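Local coordinates for protein glycosyltransferase (duf1792) (Streptococcus sanguinis, PDB 5V4A) that transfers sugar as a GT-D-type glycosyltransferase domain that binds UDP, forming the C-terminal part of a longer streptococcal protein, at residues L9-N12 against Q13-Y17; P71-F74 against T75-R79; N91-P94 against H95-K99; E189-N193 against R194-T198. All coordinates share one frame; numbering follows the deposited sequence.

Contact 1. Residues L9-N12 against Q13-Y17; sequences LSIN and QSLDY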
# COMPACT_ATOMS: atom_id res chain seq x y z
N LEU A 9 0.76 -11.47 13.90
CA LEU A 9 0.03 -10.92 12.76
C LEU A 9 0.69 -11.29 11.44
O LEU A 9 1.89 -11.55 11.37
CB LEU A 9 -0.04 -9.40 12.85
CG LEU A 9 -0.75 -8.77 14.04
CD1 LEU A 9 -0.81 -7.27 13.82
CD2 LEU A 9 -2.13 -9.35 14.14
N SER A 10 -0.10 -11.29 10.38
CA SER A 10 0.43 -11.38 9.03
C SER A 10 1.18 -10.10 8.66
O SER A 10 1.11 -9.08 9.36
CB SER A 10 -0.69 -11.63 8.02
OG SER A 10 -1.61 -10.54 8.00
N ILE A 11 1.90 -10.15 7.53
CA ILE A 11 2.50 -8.93 6.98
C ILE A 11 1.43 -7.89 6.66
O ILE A 11 1.63 -6.68 6.89
CB ILE A 11 3.32 -9.28 5.72
CG1 ILE A 11 4.59 -10.04 6.11
CG2 ILE A 11 3.65 -8.02 4.96
CD1 ILE A 11 5.34 -10.58 4.93
N ASN A 12 0.31 -8.31 6.09
CA ASN A 12 -0.75 -7.35 5.78
C ASN A 12 -1.24 -6.67 7.05
O ASN A 12 -1.35 -5.44 7.11
CB ASN A 12 -1.91 -8.06 5.07
CG ASN A 12 -1.94 -7.81 3.58
OD1 ASN A 12 -1.45 -6.79 3.09
ND2 ASN A 12 -2.50 -8.76 2.85
N GLN A 13 -1.49 -7.45 8.09
CA GLN A 13 -2.02 -6.88 9.32
C GLN A 13 -0.99 -6.01 10.03
O GLN A 13 -1.34 -4.98 10.63
CB GLN A 13 -2.52 -7.99 10.24
CG GLN A 13 -3.81 -8.63 9.77
CD GLN A 13 -4.13 -9.91 10.52
OE1 GLN A 13 -3.24 -10.68 10.87
NE2 GLN A 13 -5.41 -10.14 10.77
N SER A 14 0.29 -6.39 9.98
CA SER A 14 1.34 -5.61 10.65
C SER A 14 1.54 -4.27 9.96
O SER A 14 1.62 -3.23 10.62
CB SER A 14 2.66 -6.39 10.68
OG SER A 14 2.50 -7.65 11.29
N LEU A 15 1.66 -4.27 8.63
CA LEU A 15 1.81 -3.02 7.89
C LEU A 15 0.61 -2.10 8.12
O LEU A 15 0.79 -0.90 8.37
CB LEU A 15 2.03 -3.30 6.40
CG LEU A 15 3.38 -3.97 6.06
CD1 LEU A 15 3.43 -4.26 4.57
CD2 LEU A 15 4.53 -3.08 6.48
N ASP A 16 -0.60 -2.65 8.08
CA ASP A 16 -1.79 -1.83 8.34
C ASP A 16 -1.77 -1.22 9.74
O ASP A 16 -2.29 -0.11 9.95
CB ASP A 16 -3.07 -2.65 8.18
CG ASP A 16 -3.42 -2.93 6.72
OD1 ASP A 16 -2.75 -2.43 5.79
OD2 ASP A 16 -4.33 -3.75 6.53
N TYR A 17 -1.22 -1.93 10.72
CA TYR A 17 -1.13 -1.38 12.08
C TYR A 17 -0.22 -0.16 12.11
O TYR A 17 -0.56 0.86 12.72
CB TYR A 17 -0.64 -2.45 13.07
CG TYR A 17 -0.78 -2.05 14.55
CD1 TYR A 17 0.25 -1.44 15.23
CD2 TYR A 17 -1.97 -2.26 15.23
CE1 TYR A 17 0.13 -1.09 16.57
CE2 TYR A 17 -2.13 -1.89 16.56
CZ TYR A 17 -1.07 -1.31 17.22
OH TYR A 17 -1.21 -0.96 18.55
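Leu9 lays its side chain across that of Gln13 at about a right angle, its CD2 lying 3.7 Å from Gln13 OE1, just ahead of a capping box that starts helix 11-21. Ser10 is the N-cap, and the box is closed in both directions. Gln13 N donates to Ser10 OG over 3.1 Å, while Ser10 N reaches Gln13 OE1 at 3.2 Å, nearly straight at 170° and in the carbonyl plane on a lone pair. Ser10 OG can serve the first turn because it is tucked between its own backbone N and carbonyl carbon (chi1 63°). The carbonyl oxygen of Ser10 is gripped twice by Ser14, whose N and OG come from opposite faces of the carbonyl plane; OG also accepts from Ser111 N, which ties the helix start to strand 110-111. Ile11 and Leu15 lie side by side, pointing the same way, with Ile11 CG2 at 3.8 Å from Leu15 CD1, and both pack on helix 127-138. Ile11 also comes within about 6 Å, side chain to side chain, of the UDP-binding residue Arg116. Asn12 closes the segment: Asn12 OD1 and Asp16 OD1 both bind Lys133 NZ, the aspartate as a salt bridge, and Asn12 packs on Asn12 of the second subunit. Along the backbone, Asp16 N donates to Asn12 O at 3.0 Å.

Contact 2. Residues P71-F74 against T75-R79; sequences PDVF and TGLER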
# COMPACT_ATOMS: atom_id res chain seq x y z
N PRO A 71 9.03 -13.85 14.31
CA PRO A 71 8.83 -14.57 13.04
C PRO A 71 7.47 -15.26 13.03
O PRO A 71 7.04 -15.85 14.02
CB PRO A 71 9.99 -15.57 13.00
CG PRO A 71 10.53 -15.64 14.38
CD PRO A 71 10.21 -14.34 15.04
N ASP A 72 6.77 -15.14 11.90
CA ASP A 72 5.44 -15.74 11.71
C ASP A 72 5.61 -17.20 11.29
O ASP A 72 5.34 -17.61 10.16
CB ASP A 72 4.65 -14.91 10.70
CG ASP A 72 3.20 -15.34 10.58
OD1 ASP A 72 2.80 -16.32 11.24
OD2 ASP A 72 2.45 -14.69 9.82
N VAL A 73 6.06 -18.02 12.25
CA VAL A 73 6.49 -19.39 11.95
C VAL A 73 5.82 -20.41 12.87
O VAL A 73 5.96 -21.62 12.67
CB VAL A 73 8.02 -19.52 12.05
CG1 VAL A 73 8.70 -18.55 11.10
CG2 VAL A 73 8.49 -19.31 13.48
N PHE A 74 5.07 -19.94 13.86
CA PHE A 74 4.47 -20.89 14.79
C PHE A 74 3.22 -21.55 14.22
O PHE A 74 2.63 -22.41 14.89
CB PHE A 74 4.15 -20.17 16.11
CG PHE A 74 5.33 -19.45 16.69
CD1 PHE A 74 6.31 -20.14 17.37
CD2 PHE A 74 5.48 -18.09 16.50
CE1 PHE A 74 7.42 -19.47 17.89
CE2 PHE A 74 6.58 -17.41 17.01
CZ PHE A 74 7.55 -18.11 17.71
N THR A 75 2.84 -21.21 12.99
CA THR A 75 1.71 -21.83 12.32
C THR A 75 1.89 -21.65 10.82
O THR A 75 2.69 -20.84 10.37
CB THR A 75 0.39 -21.22 12.78
OG1 THR A 75 -0.70 -22.04 12.33
CG2 THR A 75 0.22 -19.82 12.21
N GLY A 76 1.11 -22.42 10.06
CA GLY A 76 1.02 -22.28 8.62
C GLY A 76 2.32 -22.08 7.87
O GLY A 76 2.43 -21.14 7.07
N LEU A 77 3.30 -22.95 8.11
CA LEU A 77 4.57 -22.85 7.40
C LEU A 77 4.44 -23.14 5.90
O LEU A 77 5.38 -22.86 5.15
CB LEU A 77 5.60 -23.81 8.01
CG LEU A 77 6.30 -23.45 9.32
CD1 LEU A 77 7.29 -24.54 9.70
CD2 LEU A 77 7.04 -22.13 9.18
N GLU A 78 3.31 -23.69 5.46
CA GLU A 78 3.05 -23.90 4.03
C GLU A 78 3.10 -22.62 3.22
O GLU A 78 3.13 -22.68 1.98
CB GLU A 78 1.68 -24.56 3.84
CG GLU A 78 1.31 -25.59 4.89
CD GLU A 78 0.67 -24.97 6.11
OE1 GLU A 78 0.65 -25.62 7.18
OE2 GLU A 78 0.19 -23.82 6.00
N ARG A 79 3.09 -21.46 3.87
CA ARG A 79 3.17 -20.18 3.17
C ARG A 79 4.55 -19.92 2.60
O ARG A 79 4.70 -19.03 1.75
CB ARG A 79 2.79 -19.06 4.13
CG ARG A 79 1.32 -19.02 4.45
CD ARG A 79 1.03 -18.11 5.62
NE ARG A 79 1.65 -18.60 6.85
CZ ARG A 79 1.73 -17.91 7.97
NH1 ARG A 79 1.23 -16.68 8.03
NH2 ARG A 79 2.31 -18.44 9.04
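Asp72 and Arg79 form an end-on, two-pronged salt bridge whose flat groups are far from coplanar, the carboxylate and guanidinium planes standing 78° apart. Arg79 NH1 lies 2.9 Å from Asp72 OD2 and Arg79 NH2 3.1 Å from Asp72 OD1, yet both nitrogens meet their oxygens from above the carboxylate plane, the second as much as 66° out of it. The acid is presented by its first torsion, which sets CG opposite the backbone N (chi1 -172°), and the arginine chain bends at chi3 to bring its head back over the turn. Backbone carbonyls of the same turn fix the rotation of that head: Arg79 NE donates to Gly76 O at 2.7 Å, almost straight, and NH2 also reaches Thr75 O at 2.8 Å. Gly76 O takes a further bond from Arg79 N, arriving from the opposite face of its plane. Gly76 has positive phi, which favours glycine at this bend. On the apolar side, Leu77 CD2 rests 4.0 Å from Val73 CB, and Val73 CG2 sits over the centre of one face of the Phe74 ring; that ring meets Tyr100 of helix 82-103 edge-to-face. Asp72 O accepts from Tyr80 OH. The whole is a connection between strand 66-70 and helix 82-103 in the GT-D fold, an inverse gamma turn centred on Asp72 leading to a short 3-10 segment, 77-79.

Contact 3. Residues N91-P94 against H95-K99; sequences NHLP and HFLEK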
# COMPACT_ATOMS: atom_id res chain seq x y z
N ASN A 91 15.20 -26.92 12.31
CA ASN A 91 16.40 -26.31 12.87
C ASN A 91 16.09 -25.31 13.97
O ASN A 91 16.54 -25.49 15.11
CB ASN A 91 17.21 -25.67 11.74
CG ASN A 91 18.63 -25.32 12.15
OD1 ASN A 91 19.08 -25.69 13.24
ND2 ASN A 91 19.35 -24.63 11.27
N HIS A 92 15.32 -24.26 13.69
CA HIS A 92 15.15 -23.20 14.67
C HIS A 92 14.21 -23.60 15.80
O HIS A 92 14.58 -23.59 16.98
CB HIS A 92 14.65 -21.93 13.99
CG HIS A 92 14.75 -20.71 14.86
ND1 HIS A 92 15.96 -20.14 15.19
CD2 HIS A 92 13.80 -19.98 15.47
CE1 HIS A 92 15.74 -19.09 15.96
NE2 HIS A 92 14.44 -18.97 16.15
N LEU A 93 12.98 -23.96 15.45
CA LEU A 93 11.94 -24.25 16.44
C LEU A 93 12.25 -25.50 17.26
O LEU A 93 11.89 -25.54 18.44
CB LEU A 93 10.58 -24.35 15.75
CG LEU A 93 10.06 -23.00 15.24
CD1 LEU A 93 8.80 -23.19 14.42
CD2 LEU A 93 9.79 -22.04 16.40
N PRO A 94 12.84 -26.55 16.68
CA PRO A 94 13.35 -27.63 17.55
C PRO A 94 14.24 -27.14 18.69
O PRO A 94 14.08 -27.60 19.82
CB PRO A 94 14.11 -28.52 16.56
CG PRO A 94 13.32 -28.37 15.29
CD PRO A 94 12.84 -26.95 15.26
N HIS A 95 15.17 -26.22 18.41
CA HIS A 95 16.04 -25.69 19.46
C HIS A 95 15.29 -24.77 20.41
O HIS A 95 15.37 -24.94 21.64
CB HIS A 95 17.24 -24.96 18.85
CG HIS A 95 18.39 -25.85 18.49
ND1 HIS A 95 18.58 -26.34 17.22
CD2 HIS A 95 19.40 -26.34 19.24
CE1 HIS A 95 19.67 -27.09 17.20
NE2 HIS A 95 20.19 -27.11 18.41
N PHE A 96 14.56 -23.78 19.88
CA PHE A 96 14.21 -22.60 20.66
C PHE A 96 12.71 -22.42 20.92
O PHE A 96 12.32 -21.37 21.44
CB PHE A 96 14.75 -21.34 19.99
CG PHE A 96 16.22 -21.36 19.74
CD1 PHE A 96 17.11 -21.64 20.76
CD2 PHE A 96 16.73 -21.09 18.47
CE1 PHE A 96 18.48 -21.67 20.54
CE2 PHE A 96 18.09 -21.12 18.24
CZ PHE A 96 18.98 -21.41 19.27
N LEU A 97 11.86 -23.40 20.57
CA LEU A 97 10.43 -23.17 20.74
C LEU A 97 10.07 -22.92 22.20
O LEU A 97 9.28 -22.02 22.50
CB LEU A 97 9.62 -24.35 20.20
CG LEU A 97 8.11 -24.24 20.45
CD1 LEU A 97 7.54 -22.94 19.88
CD2 LEU A 97 7.36 -25.44 19.89
N GLU A 98 10.65 -23.70 23.11
CA GLU A 98 10.36 -23.52 24.53
C GLU A 98 10.92 -22.21 25.07
O GLU A 98 10.39 -21.69 26.06
CB GLU A 98 10.92 -24.70 25.33
CG GLU A 98 10.40 -24.80 26.76
CD GLU A 98 8.92 -25.12 26.83
OE1 GLU A 98 8.26 -24.68 27.80
OE2 GLU A 98 8.42 -25.83 25.94
N LYS A 99 11.94 -21.65 24.43
CA LYS A 99 12.40 -20.31 24.81
C LYS A 99 11.42 -19.25 24.34
O LYS A 99 11.09 -18.32 25.09
CB LYS A 99 13.79 -20.04 24.23
CG LYS A 99 14.93 -20.71 25.00
CD LYS A 99 16.28 -20.04 24.75
CE LYS A 99 17.39 -20.86 25.38
NZ LYS A 99 17.23 -20.87 26.87
O HOH W 1 11.92 -26.07 22.10
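Phe96 N donates to His92 O at 2.9 Å, the shortest polar bond between these two turns of helix, and the side chains of the same two residues also meet. The edge of the Phe96 ring is directed at a face of the His92 imidazole in an offset edge-to-face pair, with centroids 5.0 Å apart and planes at 67°. Phe96 CD2 makes the closest approach, 3.4 Å from His92 CE1, toward the rim of the imidazole. His92 reaches it by swinging CG opposite the backbone N (chi1 -167°), and its NE2 is hydrogen-bonded to Tyr100 OH, which also fixes how the ring is turned. Both residues lie on helix 82-103, the crossover helix of the beta-alpha-beta unit between strands 66-70 and 110-111, and both press on Met33 of helix 30-36. One residue before Phe96, His95 turns its ring back along the helix: ND1 donates to Asn91 O at 3.1 Å, with an N-H...O angle of 167° and the oxygen in the ring plane. His95 CB in turn covers one face of Phe96, over its centre. The backbone is kinked here, Pro94 having no N-H for the preceding turn. Water 1 accepts from Glu98 N at 2.9 Å and gives a weak bond to Pro94 O. Elsewhere on the helix, Leu93 CD2 lies 4.2 Å from Leu97 CD1.

Contact 4. Residues E189-N193 against R194-T198; sequences EHADN and RLILT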
# COMPACT_ATOMS: atom_id res chain seq x y z
N GLU A 189 21.61 14.40 17.33
CA GLU A 189 22.15 15.60 16.69
C GLU A 189 21.57 15.85 15.30
O GLU A 189 21.51 17.00 14.87
CB GLU A 189 23.68 15.49 16.59
CG GLU A 189 24.37 16.83 16.34
CD GLU A 189 25.32 16.80 15.16
OE1 GLU A 189 25.55 17.88 14.55
OE2 GLU A 189 25.84 15.72 14.84
N HIS A 190 21.12 14.80 14.60
CA HIS A 190 20.71 14.97 13.21
C HIS A 190 19.25 14.63 12.94
O HIS A 190 18.78 14.85 11.82
CB HIS A 190 21.58 14.10 12.29
CG HIS A 190 23.02 14.48 12.31
ND1 HIS A 190 23.49 15.63 11.70
CD2 HIS A 190 24.09 13.88 12.87
CE1 HIS A 190 24.79 15.71 11.88
NE2 HIS A 190 25.18 14.67 12.60
N ALA A 191 18.51 14.14 13.93
CA ALA A 191 17.19 13.60 13.63
C ALA A 191 16.19 14.71 13.33
O ALA A 191 15.34 14.55 12.44
CB ALA A 191 16.69 12.73 14.78
N ASP A 192 16.28 15.83 14.03
CA ASP A 192 15.29 16.92 13.88
C ASP A 192 13.92 16.26 13.96
O ASP A 192 13.69 15.42 14.85
CB ASP A 192 15.56 17.71 12.60
CG ASP A 192 16.73 18.68 12.71
OD1 ASP A 192 17.49 18.81 11.72
OD2 ASP A 192 16.87 19.33 13.76
N ASN A 193 13.02 16.50 13.01
CA ASN A 193 11.73 15.83 13.00
C ASN A 193 11.67 14.70 11.97
O ASN A 193 10.58 14.28 11.58
CB ASN A 193 10.63 16.86 12.76
CG ASN A 193 10.51 17.86 13.90
OD1 ASN A 193 10.21 17.48 15.04
ND2 ASN A 193 10.74 19.14 13.61
N ARG A 194 12.82 14.17 11.54
CA ARG A 194 12.81 13.15 10.49
C ARG A 194 12.31 11.81 11.01
O ARG A 194 12.44 11.48 12.19
CB ARG A 194 14.20 12.97 9.86
CG ARG A 194 14.88 14.25 9.43
CD ARG A 194 16.33 14.08 8.99
NE ARG A 194 16.73 15.19 8.12
CZ ARG A 194 16.57 15.24 6.80
NH1 ARG A 194 16.07 14.20 6.13
NH2 ARG A 194 16.95 16.32 6.13
N LEU A 195 11.74 11.01 10.10
CA LEU A 195 11.41 9.63 10.40
C LEU A 195 12.69 8.80 10.38
O LEU A 195 13.46 8.87 9.42
CB LEU A 195 10.42 9.07 9.38
CG LEU A 195 10.12 7.57 9.36
CD1 LEU A 195 9.53 7.13 10.67
CD2 LEU A 195 9.17 7.23 8.20
N ILE A 196 12.93 8.02 11.44
CA ILE A 196 14.16 7.25 11.59
C ILE A 196 13.89 5.84 11.10
O ILE A 196 12.96 5.18 11.57
CB ILE A 196 14.66 7.25 13.04
CG1 ILE A 196 14.94 8.68 13.51
CG2 ILE A 196 15.94 6.42 13.16
CD1 ILE A 196 14.90 8.86 15.03
N LEU A 197 14.71 5.37 10.15
CA LEU A 197 14.69 3.98 9.68
C LEU A 197 16.02 3.34 10.02
O LEU A 197 17.07 3.95 9.84
CB LEU A 197 14.50 3.87 8.16
CG LEU A 197 13.39 4.65 7.46
CD1 LEU A 197 13.41 4.47 5.90
CD2 LEU A 197 12.09 4.21 8.07
N THR A 198 15.99 2.10 10.50
CA THR A 198 17.25 1.47 10.90
C THR A 198 17.36 0.07 10.29
O THR A 198 16.37 -0.67 10.18
CB THR A 198 17.42 1.45 12.44
OG1 THR A 198 18.77 1.09 12.77
CG2 THR A 198 16.47 0.48 13.10
O HOH W 2 17.91 16.85 9.80
O HOH W 3 12.75 12.91 14.75
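Arg194 N donates to Ala191 O at 2.7 Å, with an N-H...O angle of 164°, closing the type II' beta turn from Ala191 to Arg194 by which the chain leaves helix 180-190 and enters strand 195-199. Asp192, the second residue of this turn, takes positive phi (48°). The arginine chain, stretched out from CG to NE, runs past two carbonyls: its CG lies 3.1 Å from Ala191 O, and its CD passes 3.8 Å from His190 O. Across the same connection Ala191 CB touches Ile196 CD1 at 4.3 Å, a small apolar contact, and both residues also pack on Tyr216. Beyond these direct contacts come two waters. Water 2 links the arginine to the helix end: lying at the edge of the guanidinium and in its plane, it accepts from Arg194 NE at 2.6 Å and donates to His190 O at 3.0 Å and to Asp192 OD1 at 2.8 Å. Water 3 donates to the carbonyl oxygens of Asp192 and Arg194 and so bridges the turn to the start of the strand. Farther out, strand 195-199 is held between strands 142-148 and 218-220 of the five-stranded parallel sheet, through backbone bonds of Leu195 to Leu144 and Ile196 to Leu219. The guanidinium is held by two neighbouring strands, Arg194 NH1 donating to Leu143 O of strand 142-148 and to Ser165 OG of strand 165-171.

In the fold
The four contacts follow one another along the chain, each local, without crossing or enclosing another. Contact 1 opens helix 11-21 near the N terminus. Contact 2 shapes the link from strand 66-70 to helix 82-103, and contact 3 lies within that helix. Contacts 1 and 2 touch where Leu9 O and Ser10 CA pack against Asp72 OD2. Contacts 2 and 3 meet through Val73 and Phe74 against Leu93 and Leu97, joining the connection to its helix beside the three-stranded sheet. Contact 4, about 36 Å from contact 3 between centres and on the opposite side of the chain's centre, instead closes the turn between helix 180-190 and strand 195-199 of the five-stranded sheet.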